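PDB 6HC6: aminopeptidase YwaD from Bacillus subtilis, which removes N-terminal amino acids such as arginine, lysine and leucine from peptides, using two zinc ions bound in each subunit. Local coordinates for residues A[54-59]-A[71-75]; A[60-64]-A[252-258]; A[88-94]-A[225-231]; A[294-298]-A[449-453]. All blocks are in the same frame, centred on the assembly; numbering follows the deposited sequence.

The four contacts lie in the zinc-dependent catalytic domain of an M28 aminopeptidase. Contact 1 packs helix 45-59 on helix 67-82, and the loop between them supplies one segment of contact 2, so the two cross along the chain; their centres are 11 Å apart. Contact 3, nested inside the span closed by contact 2, pairs strands 86-93 and 226-234 at one edge of the eight-stranded sheet, its centre about 16 Å from those of contacts 1 and 2. Contact 4 comes last, its centre 14 Å from that of contact 2, and brings two zinc ligands together. Asp252, against which Arg62 of loop 60-64 packs, accepts from Glu295 N, a zinc ligand in contact 4.

Contact 1 (A[54-59]-A[71-75]); sequences QLSEAI and KSALL
Helix 45-59 ends in this contact and meets helix 67-82 through side chains. Segments 54-59 and 71-75 run at 131° to each other, with axes 10.8 Å apart at closest approach and Leu55 and Ser72 as the nearest CA pair, at 6.5 Å. Gln54 (chi1 m, chi2 t) lies along the margin, its OE1 3.8 Å from Leu75 CD1. Leu55 (m, t) starts out sideways, but its CD2 reaches 3.8 Å from both Ser72 CB and Leu75 CD2. The final turn widens into a pi-type turn, closed by a weak hydrogen bond of 3.1 Å from Ile59 N to Gln54 O. Ile59 (m, t) points at the other helix: its CD1 lies 3.5 Å from Ser72 OG and 4.3 Å from Leu75 CD2, while its CG1 is 4.1 Å from Lys71 NZ. Leu75 (t, p) thus meets Gln54, Leu55 and Ile59. No hydrogen bond crosses the interface; Ser72 OG bonds instead to Ala68 O in its own helix. The C-terminal turn of helix 45-59 therefore packs through Leu55 and Ile59 on Leu75 of the next helix in the chain, after the loop containing 60-64. Leu55 also touches Thr267 of helix 260-277, and Ala73 rests on Gln228 and Ile230 of strand 226-234, so helix 67-82 lies between helix 45-59 and the sheet.

Contact 2 (A[60-64]-A[252-258]); sequences GPRIA and DSVPFSP
The Arg62 side chain folds back toward Gly60 and Pro258 (chi1 to chi3 m, t, m; chi4 -76°). Its NH1 donates to Pro258 O at 2.8 Å and, weakly, to Gly60 O at 3.1 Å; NH2 binds a water at 3.0 Å that donates to Asp252 O at 2.7 Å. Ser253 CB covers one guanidinium face, 3.9 Å from Arg62 NH2, and Arg62 NE bonds to Tyr251 O. Ser253 OG (chi1 p) accepts from Arg62 N and donates to Ser257 O (both 2.9 Å), while Ser253 N donates to Arg62 O (2.9 Å). Both segments are irregular: Gly60 leaves the preceding helix with phi 105°, and a type II turn spans Val254 to Ser257. The nearest CA pairs are Pro61-Pro258 (4.2 Å) and Arg62-Asp252 (4.9 Å). Ile63 (m, t) lays CD1 3.7 Å from Pro255 CB. A second water joins Ala64 N, Asp252 OD2 (each 2.8 Å) and Ser253 O (2.7 Å). Asp252 (chi1 p) directs its CA-CB bond away from 60-64; OD2 accepts from Glu295 N and OD1 bonds to His250 ND1. An aspartate two residues beyond the zinc-binding histidine, here His250-Tyr251-Asp252, is a hallmark of the M28 dinuclear zinc site.

Contact 3 (A[88-94]-A[225-231]); sequences KVQRFNI and QTSQNII
Phe92 (chi1 p) turns its ring across the neighbouring strand, with one face over Ser227 C, CZ 3.5 Å from Ser227 CB and CE1 3.4 Å from Asn229 OD1. Strand segments 88-93 and 226-231 run antiparallel, their axes 4.5 Å apart at closest approach and their directions at 154°. Hydrogen-bonded pairs are Lys88-Ile231, Gln90-Asn229 and Phe92-Ser227; Val89-Ile230, Arg91-Gln228 and Asn93-Thr226 are non-hydrogen-bonded pairs. The ladder runs Lys88 N to Ile231 O and Ile231 N to Lys88 O (both 2.9 Å), Gln90 N to Asn229 O (2.9 Å) and Asn229 N to Gln90 O (2.8 Å), then Phe92 N to Ser227 O (3.1 Å) and Ser227 N to Phe92 O (2.9 Å). Beyond these, Ile94 N donates to Gln225 O at 3.0 Å. On the face bearing Phe92, Gln90 (t, t) accepts from Asn229 ND2 at OE1, 3.0 Å away; Asn229 ND2 also bonds to Gly300 O. On the other face a water bridges Arg91 NH1 (3.0 Å) and Gln228 OE1 (2.9 Å), and Lys70 NZ also bonds to Gln228 OE1. This ladder forms one edge of the mixed eight-stranded sheet: strand 86-93 is outermost, strand 226-234 pairs on its other side, antiparallel, with strand 285-291, and helices 67-82 and 299-306 cover the Gln228 and Gln90 faces respectively.

Contact 4 (A[294-298]-A[449-453]); sequences EELGL and DIFED. With ZN (zinc ion), chain E.
One zinc ion takes Glu295 OE1 at 2.3 Å and OE2 at 2.2 Å, Glu452 OE1 at 2.3 Å and a water at 2.3 Å. Glu295 curls (m, m) to chelate it, whereas Glu452 (m, t) extends toward it; Glu295 OE1 and Glu452 OE1 come within 3.1 Å because both bind this zinc. Among polar contacts, the zinc-bound water donates to Glu294 OE2 (2.7 Å) and Glu452 OE2 (2.5 Å), while Glu294 OE1 lies 2.8 Å from Glu452 OE2, so one acid probably holds a proton. Glu452 OE1 also bonds to Tyr400 OH. A further water links Glu295 O (3.1 Å) with Glu452 N (2.8 Å). In the apolar part, Gly297 CA sits 3.6 Å from Phe451 CE2, where a side chain would clash, and Leu298 CD1 meets Ile450 CG2 at 3.9 Å. Both segments are loops, with nearest CA pairs Gly297-Phe451 (5.0 Å) and Glu295-Glu452 (7.3 Å). Gly297 and Leu298, both with positive phi, close a turn by donating from N to Glu294 O at 3.1 and 3.0 Å; Leu298 is the N-cap of helix 299-306. As in other M28 peptidases, Glu294, preceding the zinc-binding glutamate, is probably the general base. The C-terminal segment reaches into the dinuclear site, Glu452 joining Asp262, Glu295 and His401 on the zinc that is, by similarity, catalytic.

Contact 1 (A[54-59]-A[71-75])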
loop_
_atom_site.group_PDB
_atom_site.type_symbol
_atom_site.label_atom_id
_atom_site.label_comp_id
_atom_site.label_asym_id
_atom_site.label_seq_id
_atom_site.Cartn_x
_atom_site.Cartn_y
_atom_site.Cartn_z
ATOM N N GLN A 54 13.265 11.714 -5.918
ATOM C CA GLN A 54 13.150 11.144 -7.254
ATOM C C GLN A 54 11.789 10.494 -7.459
ATOM O O GLN A 54 11.162 10.659 -8.514
ATOM C CB GLN A 54 14.260 10.124 -7.478
ATOM C CG GLN A 54 15.651 10.713 -7.534
ATOM C CD GLN A 54 16.694 9.662 -7.889
ATOM O OE1 GLN A 54 16.870 8.678 -7.172
ATOM N NE2 GLN A 54 17.383 9.863 -9.005
ATOM N N LEU A 55 11.312 9.751 -6.461
ATOM C CA LEU A 55 10.067 9.013 -6.630
ATOM C C LEU A 55 8.847 9.914 -6.510
ATOM O O LEU A 55 7.909 9.790 -7.300
ATOM C CB LEU A 55 9.975 7.881 -5.609
ATOM C CG LEU A 55 10.957 6.721 -5.749
ATOM C CD1 LEU A 55 10.990 5.889 -4.484
ATOM C CD2 LEU A 55 10.625 5.847 -6.967
ATOM N N SER A 56 8.822 10.809 -5.517
ATOM C CA SER A 56 7.603 11.543 -5.210
ATOM C C SER A 56 7.551 12.929 -5.830
ATOM O O SER A 56 6.453 13.485 -5.954
ATOM C CB SER A 56 7.426 11.676 -3.694
ATOM O OG SER A 56 8.391 12.559 -3.163
ATOM N N GLU A 57 8.697 13.503 -6.202
ATOM C CA GLU A 57 8.752 14.808 -6.853
ATOM C C GLU A 57 9.059 14.715 -8.340
ATOM O O GLU A 57 8.319 15.265 -9.166
ATOM C CB GLU A 57 9.806 15.690 -6.177
ATOM C CG GLU A 57 9.591 15.942 -4.702
ATOM C CD GLU A 57 10.466 17.073 -4.205
ATOM O OE1 GLU A 57 9.921 18.152 -3.892
ATOM O OE2 GLU A 57 11.702 16.882 -4.139
ATOM N N ALA A 58 10.158 14.056 -8.707
ATOM C CA ALA A 58 10.503 13.962 -10.121
ATOM C C ALA A 58 9.507 13.094 -10.875
ATOM O O ALA A 58 9.212 13.360 -12.046
ATOM C CB ALA A 58 11.924 13.423 -10.289
ATOM N N ILE A 59 8.962 12.075 -10.221
ATOM C CA ILE A 59 7.983 11.206 -10.855
ATOM C C ILE A 59 6.583 11.575 -10.379
ATOM O O ILE A 59 5.713 11.899 -11.192
ATOM C CB ILE A 59 8.323 9.730 -10.579
ATOM C CG1 ILE A 59 9.641 9.390 -11.284
ATOM C CG2 ILE A 59 7.199 8.825 -11.049
ATOM C CD1 ILE A 59 10.138 7.985 -11.030
ATOM N N LYS A 71 8.047 3.859 -14.741
ATOM C CA LYS A 71 9.236 4.705 -14.658
ATOM C C LYS A 71 9.962 4.486 -13.337
ATOM O O LYS A 71 11.198 4.408 -13.298
ATOM C CB LYS A 71 8.833 6.175 -14.809
ATOM C CG LYS A 71 9.954 7.126 -15.160
ATOM C CD LYS A 71 9.426 8.274 -16.008
ATOM C CE LYS A 71 10.514 9.287 -16.329
ATOM N NZ LYS A 71 10.767 10.199 -15.176
ATOM N N SER A 72 9.200 4.373 -12.244
ATOM C CA SER A 72 9.800 4.138 -10.936
ATOM C C SER A 72 10.511 2.796 -10.885
ATOM O O SER A 72 11.582 2.676 -10.275
ATOM C CB SER A 72 8.727 4.196 -9.847
ATOM O OG SER A 72 8.054 5.426 -9.886
ATOM N N ALA A 73 9.932 1.774 -11.522
ATOM C CA ALA A 73 10.581 0.466 -11.551
ATOM C C ALA A 73 11.924 0.537 -12.260
ATOM O O ALA A 73 12.905 -0.067 -11.810
ATOM C CB ALA A 73 9.670 -0.563 -12.224
ATOM N N LEU A 74 11.985 1.269 -13.375
ATOM C CA LEU A 74 13.255 1.468 -14.067
ATOM C C LEU A 74 14.270 2.150 -13.160
ATOM O O LEU A 74 15.454 1.801 -13.163
ATOM C CB LEU A 74 13.038 2.303 -15.328
ATOM C CG LEU A 74 12.144 1.739 -16.434
ATOM C CD1 LEU A 74 12.153 2.668 -17.660
ATOM C CD2 LEU A 74 12.608 0.346 -16.823
ATOM N N LEU A 75 13.829 3.151 -12.399
ATOM C CA LEU A 75 14.749 3.857 -11.515
ATOM C C LEU A 75 15.263 2.941 -10.413
ATOM O O LEU A 75 16.461 2.952 -10.093
ATOM C CB LEU A 75 14.056 5.078 -10.922
ATOM C CG LEU A 75 14.713 5.709 -9.698
ATOM C CD1 LEU A 75 15.989 6.436 -10.101
ATOM C CD2 LEU A 75 13.730 6.666 -9.052
#

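Contact 2 (A[60-64]-A[252-258])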
loop_
_atom_site.group_PDB
_atom_site.type_symbol
_atom_site.label_atom_id
_atom_site.label_comp_id
_atom_site.label_asym_id
_atom_site.label_seq_id
_atom_site.Cartn_x
_atom_site.Cartn_y
_atom_site.Cartn_z
ATOM N N GLY A 60 6.355 11.557 -9.067
ATOM C CA GLY A 60 5.071 11.955 -8.526
ATOM C C GLY A 60 4.261 10.756 -8.074
ATOM O O GLY A 60 4.824 9.725 -7.713
ATOM N N PRO A 61 2.930 10.879 -8.048
ATOM C CA PRO A 61 2.087 9.718 -7.730
ATOM C C PRO A 61 2.444 8.534 -8.617
ATOM O O PRO A 61 2.676 8.685 -9.816
ATOM C CB PRO A 61 0.668 10.227 -8.002
ATOM C CG PRO A 61 0.748 11.690 -7.720
ATOM C CD PRO A 61 2.156 12.124 -8.108
ATOM N N ARG A 62 2.514 7.353 -8.016
ATOM C CA ARG A 62 2.952 6.141 -8.711
ATOM C C ARG A 62 1.827 5.116 -8.635
ATOM O O ARG A 62 1.913 4.115 -7.922
ATOM C CB ARG A 62 4.252 5.626 -8.106
ATOM C CG ARG A 62 5.373 6.676 -8.171
ATOM C CD ARG A 62 6.596 6.266 -7.359
ATOM N NE ARG A 62 6.266 5.953 -5.969
ATOM C CZ ARG A 62 6.002 6.877 -5.050
ATOM N NH1 ARG A 62 6.028 8.158 -5.381
ATOM N NH2 ARG A 62 5.702 6.516 -3.803
ATOM N N ILE A 63 0.748 5.393 -9.361
ATOM C CA ILE A 63 -0.431 4.546 -9.303
ATOM C C ILE A 63 -0.120 3.218 -9.972
ATOM O O ILE A 63 0.458 3.176 -11.070
ATOM C CB ILE A 63 -1.622 5.243 -9.972
ATOM C CG1 ILE A 63 -2.009 6.509 -9.210
ATOM C CG2 ILE A 63 -2.791 4.315 -10.074
ATOM C CD1 ILE A 63 -2.851 7.445 -10.064
ATOM N N ALA A 64 -0.498 2.125 -9.309
ATOM C CA ALA A 64 -0.248 0.789 -9.855
ATOM C C ALA A 64 -0.716 0.676 -11.301
ATOM O O ALA A 64 -1.847 1.044 -11.638
ATOM C CB ALA A 64 -0.954 -0.266 -9.002
ATOM N N ASP A 252 4.590 1.676 -5.086
ATOM C CA ASP A 252 3.434 2.368 -5.648
ATOM C C ASP A 252 2.772 3.249 -4.594
ATOM O O ASP A 252 3.040 3.135 -3.398
ATOM C CB ASP A 252 2.428 1.378 -6.223
ATOM C CG ASP A 252 1.767 0.517 -5.157
ATOM O OD1 ASP A 252 2.502 -0.022 -4.293
ATOM O OD2 ASP A 252 0.526 0.358 -5.202
ATOM N N SER A 253 1.902 4.149 -5.056
ATOM C CA SER A 253 1.145 5.024 -4.164
ATOM C C SER A 253 -0.287 5.121 -4.668
ATOM O O SER A 253 -0.598 4.698 -5.783
ATOM C CB SER A 253 1.774 6.418 -4.053
ATOM O OG SER A 253 1.591 7.150 -5.248
ATOM N N VAL A 254 -1.163 5.689 -3.843
ATOM C CA VAL A 254 -2.579 5.823 -4.209
ATOM C C VAL A 254 -2.757 7.040 -5.111
ATOM O O VAL A 254 -1.914 7.954 -5.110
ATOM C CB VAL A 254 -3.489 5.921 -2.967
ATOM C CG1 VAL A 254 -3.308 4.704 -2.040
ATOM C CG2 VAL A 254 -3.236 7.225 -2.213
ATOM N N PRO A 255 -3.817 7.080 -5.918
ATOM C CA PRO A 255 -4.036 8.233 -6.794
ATOM C C PRO A 255 -4.016 9.551 -6.034
ATOM O O PRO A 255 -4.497 9.647 -4.905
ATOM C CB PRO A 255 -5.418 7.953 -7.395
ATOM C CG PRO A 255 -5.504 6.477 -7.446
ATOM C CD PRO A 255 -4.788 6.000 -6.178
ATOM N N PHE A 256 -3.448 10.569 -6.677
ATOM C CA PHE A 256 -3.325 11.944 -6.201
ATOM C C PHE A 256 -2.351 12.082 -5.052
ATOM O O PHE A 256 -2.162 13.195 -4.567
ATOM C CB PHE A 256 -4.666 12.557 -5.773
ATOM C CG PHE A 256 -5.743 12.404 -6.803
ATOM C CD1 PHE A 256 -5.681 13.121 -7.991
ATOM C CD2 PHE A 256 -6.790 11.519 -6.601
ATOM C CE1 PHE A 256 -6.665 12.976 -8.954
ATOM C CE2 PHE A 256 -7.773 11.364 -7.557
ATOM C CZ PHE A 256 -7.709 12.092 -8.738
ATOM N N SER A 257 -1.722 10.999 -4.604
ATOM C CA SER A 257 -0.738 11.139 -3.533
ATOM C C SER A 257 0.667 11.003 -4.095
ATOM O O SER A 257 0.971 9.985 -4.727
ATOM C CB SER A 257 -0.958 10.077 -2.458
ATOM O OG SER A 257 0.151 10.003 -1.568
ATOM N N PRO A 258 1.554 11.978 -3.870
ATOM C CA PRO A 258 2.964 11.779 -4.231
ATOM C C PRO A 258 3.592 10.594 -3.529
ATOM O O PRO A 258 4.675 10.166 -3.944
ATOM C CB PRO A 258 3.645 13.088 -3.803
ATOM C CG PRO A 258 2.505 14.104 -3.648
ATOM C CD PRO A 258 1.305 13.288 -3.242
HETATM O O HOH W 1 5.556 3.821 -2.571
HETATM O O HOH W 2 -1.113 2.165 -6.560
#

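Contact 3 (A[88-94]-A[225-231])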
loop_
_atom_site.group_PDB
_atom_site.type_symbol
_atom_site.label_atom_id
_atom_site.label_comp_id
_atom_site.label_asym_id
_atom_site.label_seq_id
_atom_site.Cartn_x
_atom_site.Cartn_y
_atom_site.Cartn_z
ATOM N N LYS A 88 16.310 -8.632 -11.158
ATOM C CA LYS A 88 15.321 -9.102 -12.118
ATOM C C LYS A 88 14.055 -8.279 -11.956
ATOM O O LYS A 88 13.746 -7.805 -10.858
ATOM C CB LYS A 88 15.000 -10.594 -11.948
ATOM C CG LYS A 88 16.230 -11.507 -11.826
ATOM C CD LYS A 88 16.515 -12.300 -13.092
ATOM C CE LYS A 88 17.557 -13.400 -12.844
ATOM N NZ LYS A 88 18.946 -12.855 -12.697
ATOM N N VAL A 89 13.339 -8.096 -13.063
ATOM C CA VAL A 89 12.031 -7.455 -13.069
ATOM C C VAL A 89 10.999 -8.551 -13.261
ATOM O O VAL A 89 11.039 -9.288 -14.257
ATOM C CB VAL A 89 11.913 -6.382 -14.162
ATOM C CG1 VAL A 89 10.491 -5.784 -14.172
ATOM C CG2 VAL A 89 12.942 -5.284 -13.942
ATOM N N GLN A 90 10.099 -8.683 -12.297
ATOM C CA GLN A 90 9.060 -9.702 -12.315
ATOM C C GLN A 90 7.731 -9.022 -12.627
ATOM O O GLN A 90 7.214 -8.264 -11.806
ATOM C CB GLN A 90 9.007 -10.432 -10.976
ATOM C CG GLN A 90 7.864 -11.415 -10.841
ATOM C CD GLN A 90 7.857 -12.096 -9.483
ATOM O OE1 GLN A 90 7.608 -11.460 -8.461
ATOM N NE2 GLN A 90 8.140 -13.397 -9.470
ATOM N N ARG A 91 7.163 -9.317 -13.795
ATOM C CA ARG A 91 5.918 -8.677 -14.213
ATOM C C ARG A 91 4.700 -9.532 -13.867
ATOM O O ARG A 91 4.775 -10.760 -13.809
ATOM C CB ARG A 91 5.954 -8.399 -15.718
ATOM C CG ARG A 91 7.176 -7.604 -16.133
ATOM C CD ARG A 91 7.088 -7.108 -17.575
ATOM N NE ARG A 91 8.297 -6.379 -17.950
ATOM C CZ ARG A 91 8.521 -5.097 -17.675
ATOM N NH1 ARG A 91 7.607 -4.379 -17.034
ATOM N NH2 ARG A 91 9.659 -4.529 -18.050
ATOM N N PHE A 92 3.570 -8.871 -13.616
ATOM C CA PHE A 92 2.346 -9.599 -13.306
ATOM C C PHE A 92 1.139 -8.762 -13.701
ATOM O O PHE A 92 1.188 -7.533 -13.676
ATOM C CB PHE A 92 2.263 -9.968 -11.819
ATOM C CG PHE A 92 2.414 -8.800 -10.892
ATOM C CD1 PHE A 92 3.679 -8.366 -10.491
ATOM C CD2 PHE A 92 1.294 -8.153 -10.384
ATOM C CE1 PHE A 92 3.821 -7.282 -9.618
ATOM C CE2 PHE A 92 1.425 -7.065 -9.506
ATOM C CZ PHE A 92 2.684 -6.625 -9.134
ATOM N N ASN A 93 0.055 -9.444 -14.068
ATOM C CA ASN A 93 -1.171 -8.758 -14.445
ATOM C C ASN A 93 -1.898 -8.228 -13.212
ATOM O O ASN A 93 -1.855 -8.821 -12.130
ATOM C CB ASN A 93 -2.107 -9.688 -15.219
ATOM C CG ASN A 93 -1.496 -10.200 -16.508
ATOM O OD1 ASN A 93 -0.566 -9.608 -17.051
ATOM N ND2 ASN A 93 -2.038 -11.299 -17.017
ATOM N N ILE A 94 -2.565 -7.093 -13.379
ATOM C CA ILE A 94 -3.382 -6.536 -12.302
ATOM C C ILE A 94 -4.750 -6.179 -12.877
ATOM O O ILE A 94 -4.915 -6.192 -14.107
ATOM C CB ILE A 94 -2.715 -5.313 -11.650
ATOM C CG1 ILE A 94 -2.622 -4.154 -12.639
ATOM C CG2 ILE A 94 -1.359 -5.670 -11.032
ATOM C CD1 ILE A 94 -2.059 -2.890 -12.028
ATOM N N GLN A 225 -3.720 -4.132 -17.888
ATOM C CA GLN A 225 -2.899 -3.495 -16.867
ATOM C C GLN A 225 -1.916 -4.485 -16.269
ATOM O O GLN A 225 -2.261 -5.636 -15.998
ATOM C CB GLN A 225 -3.775 -2.928 -15.748
ATOM C CG GLN A 225 -4.808 -1.932 -16.236
ATOM C CD GLN A 225 -4.182 -0.663 -16.773
ATOM O OE1 GLN A 225 -3.722 0.173 -16.009
ATOM N NE2 GLN A 225 -4.193 -0.501 -18.093
ATOM N N THR A 226 -0.691 -4.023 -16.047
ATOM C CA THR A 226 0.351 -4.848 -15.461
ATOM C C THR A 226 1.162 -4.010 -14.488
ATOM O O THR A 226 1.258 -2.791 -14.623
ATOM C CB THR A 226 1.294 -5.431 -16.519
ATOM O OG1 THR A 226 1.998 -4.364 -17.168
ATOM C CG2 THR A 226 0.521 -6.219 -17.555
ATOM N N SER A 227 1.750 -4.682 -13.511
ATOM C CA SER A 227 2.695 -4.032 -12.619
ATOM C C SER A 227 3.949 -4.888 -12.563
ATOM O O SER A 227 4.087 -5.835 -13.342
ATOM C CB SER A 227 2.093 -3.832 -11.234
ATOM O OG SER A 227 2.982 -3.096 -10.398
ATOM N N GLN A 228 4.875 -4.574 -11.660
ATOM C CA GLN A 228 6.086 -5.371 -11.612
ATOM C C GLN A 228 6.740 -5.216 -10.252
ATOM O O GLN A 228 6.532 -4.227 -9.542
ATOM C CB GLN A 228 7.072 -4.991 -12.722
ATOM C CG GLN A 228 7.378 -3.503 -12.812
ATOM C CD GLN A 228 6.210 -2.707 -13.356
ATOM O OE1 GLN A 228 5.577 -3.098 -14.338
ATOM N NE2 GLN A 228 5.882 -1.604 -12.688
ATOM N N ASN A 229 7.526 -6.225 -9.903
ATOM C CA ASN A 229 8.381 -6.201 -8.730
ATOM C C ASN A 229 9.819 -6.108 -9.212
ATOM O O ASN A 229 10.157 -6.604 -10.292
ATOM C CB ASN A 229 8.211 -7.468 -7.881
ATOM C CG ASN A 229 6.780 -7.690 -7.441
ATOM O OD1 ASN A 229 6.086 -6.745 -7.080
ATOM N ND2 ASN A 229 6.333 -8.938 -7.467
ATOM N N ILE A 230 10.656 -5.454 -8.422
ATOM C CA ILE A 230 12.078 -5.329 -8.733
ATOM C C ILE A 230 12.842 -6.040 -7.633
ATOM O O ILE A 230 12.758 -5.650 -6.462
ATOM C CB ILE A 230 12.512 -3.863 -8.863
ATOM C CG1 ILE A 230 11.646 -3.152 -9.905
ATOM C CG2 ILE A 230 13.982 -3.780 -9.282
ATOM C CD1 ILE A 230 10.513 -2.390 -9.319
ATOM N N ILE A 231 13.575 -7.084 -8.006
ATOM C CA ILE A 231 14.221 -7.968 -7.053
ATOM C C ILE A 231 15.722 -7.864 -7.256
ATOM O O ILE A 231 16.225 -8.213 -8.327
ATOM C CB ILE A 231 13.754 -9.419 -7.227
ATOM C CG1 ILE A 231 12.216 -9.490 -7.203
ATOM C CG2 ILE A 231 14.403 -10.291 -6.162
ATOM C CD1 ILE A 231 11.671 -10.633 -8.058
HETATM O O HOH W 3 4.858 -5.194 -16.241
HETATM O O HOH W 4 -6.141 -5.324 -16.604
#

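Contact 4 (A[294-298]-A[449-453])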
loop_
_atom_site.group_PDB
_atom_site.type_symbol
_atom_site.label_atom_id
_atom_site.label_comp_id
_atom_site.label_asym_id
_atom_site.label_seq_id
_atom_site.Cartn_x
_atom_site.Cartn_y
_atom_site.Cartn_z
ATOM N N GLU A 294 1.020 -2.628 -4.363
ATOM C CA GLU A 294 0.572 -2.941 -3.003
ATOM C C GLU A 294 -0.764 -2.286 -2.665
ATOM O O GLU A 294 -1.541 -2.833 -1.872
ATOM C CB GLU A 294 1.627 -2.486 -2.001
ATOM C CG GLU A 294 1.345 -2.836 -0.533
ATOM C CD GLU A 294 0.410 -1.871 0.170
ATOM O OE1 GLU A 294 -0.191 -2.280 1.189
ATOM O OE2 GLU A 294 0.246 -0.727 -0.305
ATOM N N GLU A 295 -1.036 -1.107 -3.220
ATOM C CA GLU A 295 -2.205 -0.364 -2.780
ATOM C C GLU A 295 -3.488 -0.992 -3.290
ATOM O O GLU A 295 -4.565 -0.650 -2.797
ATOM C CB GLU A 295 -2.117 1.111 -3.220
ATOM C CG GLU A 295 -0.930 1.903 -2.630
ATOM C CD GLU A 295 -1.119 2.291 -1.143
ATOM O OE1 GLU A 295 -2.048 1.794 -0.477
ATOM O OE2 GLU A 295 -0.302 3.085 -0.643
ATOM N N LEU A 296 -3.389 -1.914 -4.239
ATOM C CA LEU A 296 -4.542 -2.628 -4.755
ATOM C C LEU A 296 -4.831 -3.900 -3.979
ATOM O O LEU A 296 -5.738 -4.647 -4.362
ATOM C CB LEU A 296 -4.327 -2.968 -6.229
ATOM C CG LEU A 296 -4.238 -1.774 -7.175
ATOM C CD1 LEU A 296 -4.060 -2.308 -8.594
ATOM C CD2 LEU A 296 -5.540 -0.977 -7.084
ATOM N N GLY A 297 -4.068 -4.180 -2.924
ATOM C CA GLY A 297 -4.305 -5.379 -2.143
ATOM C C GLY A 297 -3.117 -6.328 -2.149
ATOM O O GLY A 297 -3.291 -7.544 -2.276
ATOM N N LEU A 298 -1.906 -5.785 -2.010
ATOM C CA LEU A 298 -0.700 -6.600 -1.888
ATOM C C LEU A 298 -0.460 -7.427 -3.145
ATOM O O LEU A 298 -0.012 -8.566 -3.071
ATOM C CB LEU A 298 -0.771 -7.525 -0.662
ATOM C CG LEU A 298 -1.347 -6.918 0.612
ATOM C CD1 LEU A 298 -1.236 -7.898 1.790
ATOM C CD2 LEU A 298 -0.621 -5.590 0.918
ATOM N N ASP A 449 -6.983 -7.249 7.125
ATOM C CA ASP A 449 -5.541 -7.361 7.267
ATOM C C ASP A 449 -4.825 -7.429 5.925
ATOM O O ASP A 449 -3.600 -7.561 5.896
ATOM C CB ASP A 449 -5.182 -8.583 8.114
ATOM C CG ASP A 449 -5.434 -8.353 9.597
ATOM O OD1 ASP A 449 -5.215 -7.216 10.078
ATOM O OD2 ASP A 449 -5.859 -9.308 10.277
ATOM N N ILE A 450 -5.550 -7.337 4.815
ATOM C CA ILE A 450 -4.951 -7.320 3.487
ATOM C C ILE A 450 -5.046 -5.938 2.862
ATOM O O ILE A 450 -4.055 -5.394 2.372
ATOM C CB ILE A 450 -5.595 -8.380 2.569
ATOM C CG1 ILE A 450 -5.264 -9.779 3.083
ATOM C CG2 ILE A 450 -5.091 -8.181 1.132
ATOM C CD1 ILE A 450 -6.040 -10.868 2.415
ATOM N N PHE A 451 -6.235 -5.353 2.877
ATOM C CA PHE A 451 -6.504 -4.114 2.169
ATOM C C PHE A 451 -6.428 -2.914 3.109
ATOM O O PHE A 451 -6.481 -3.047 4.334
ATOM C CB PHE A 451 -7.877 -4.185 1.500
ATOM C CG PHE A 451 -8.023 -5.339 0.557
ATOM C CD1 PHE A 451 -8.501 -6.559 1.000
ATOM C CD2 PHE A 451 -7.649 -5.209 -0.775
ATOM C CE1 PHE A 451 -8.623 -7.628 0.134
ATOM C CE2 PHE A 451 -7.759 -6.283 -1.643
ATOM C CZ PHE A 451 -8.245 -7.489 -1.187
ATOM N N GLU A 452 -6.281 -1.735 2.507
ATOM C CA GLU A 452 -6.348 -0.455 3.195
ATOM C C GLU A 452 -7.625 0.260 2.778
ATOM O O GLU A 452 -8.074 0.121 1.636
ATOM C CB GLU A 452 -5.127 0.414 2.868
ATOM C CG GLU A 452 -3.808 -0.291 3.205
ATOM C CD GLU A 452 -2.566 0.439 2.713
ATOM O OE1 GLU A 452 -2.578 1.690 2.588
ATOM O OE2 GLU A 452 -1.547 -0.251 2.486
ATOM N N ASP A 453 -8.220 1.002 3.711
ATOM C CA ASP A 453 -9.382 1.847 3.428
ATOM C C ASP A 453 -10.539 1.046 2.818
ATOM O O ASP A 453 -11.000 1.332 1.710
ATOM C CB ASP A 453 -9.002 3.006 2.492
ATOM C CG ASP A 453 -8.038 3.997 3.122
ATOM O OD1 ASP A 453 -7.893 3.993 4.365
ATOM O OD2 ASP A 453 -7.439 4.796 2.360
HETATM ZN ZN ZN E . -1.171 2.977 1.346
HETATM O O HOH W 5 0.261 1.192 1.629
HETATM O O HOH W 6 -3.300 -3.431 0.578
HETATM O O HOH W 7 -5.584 -1.992 -0.208
#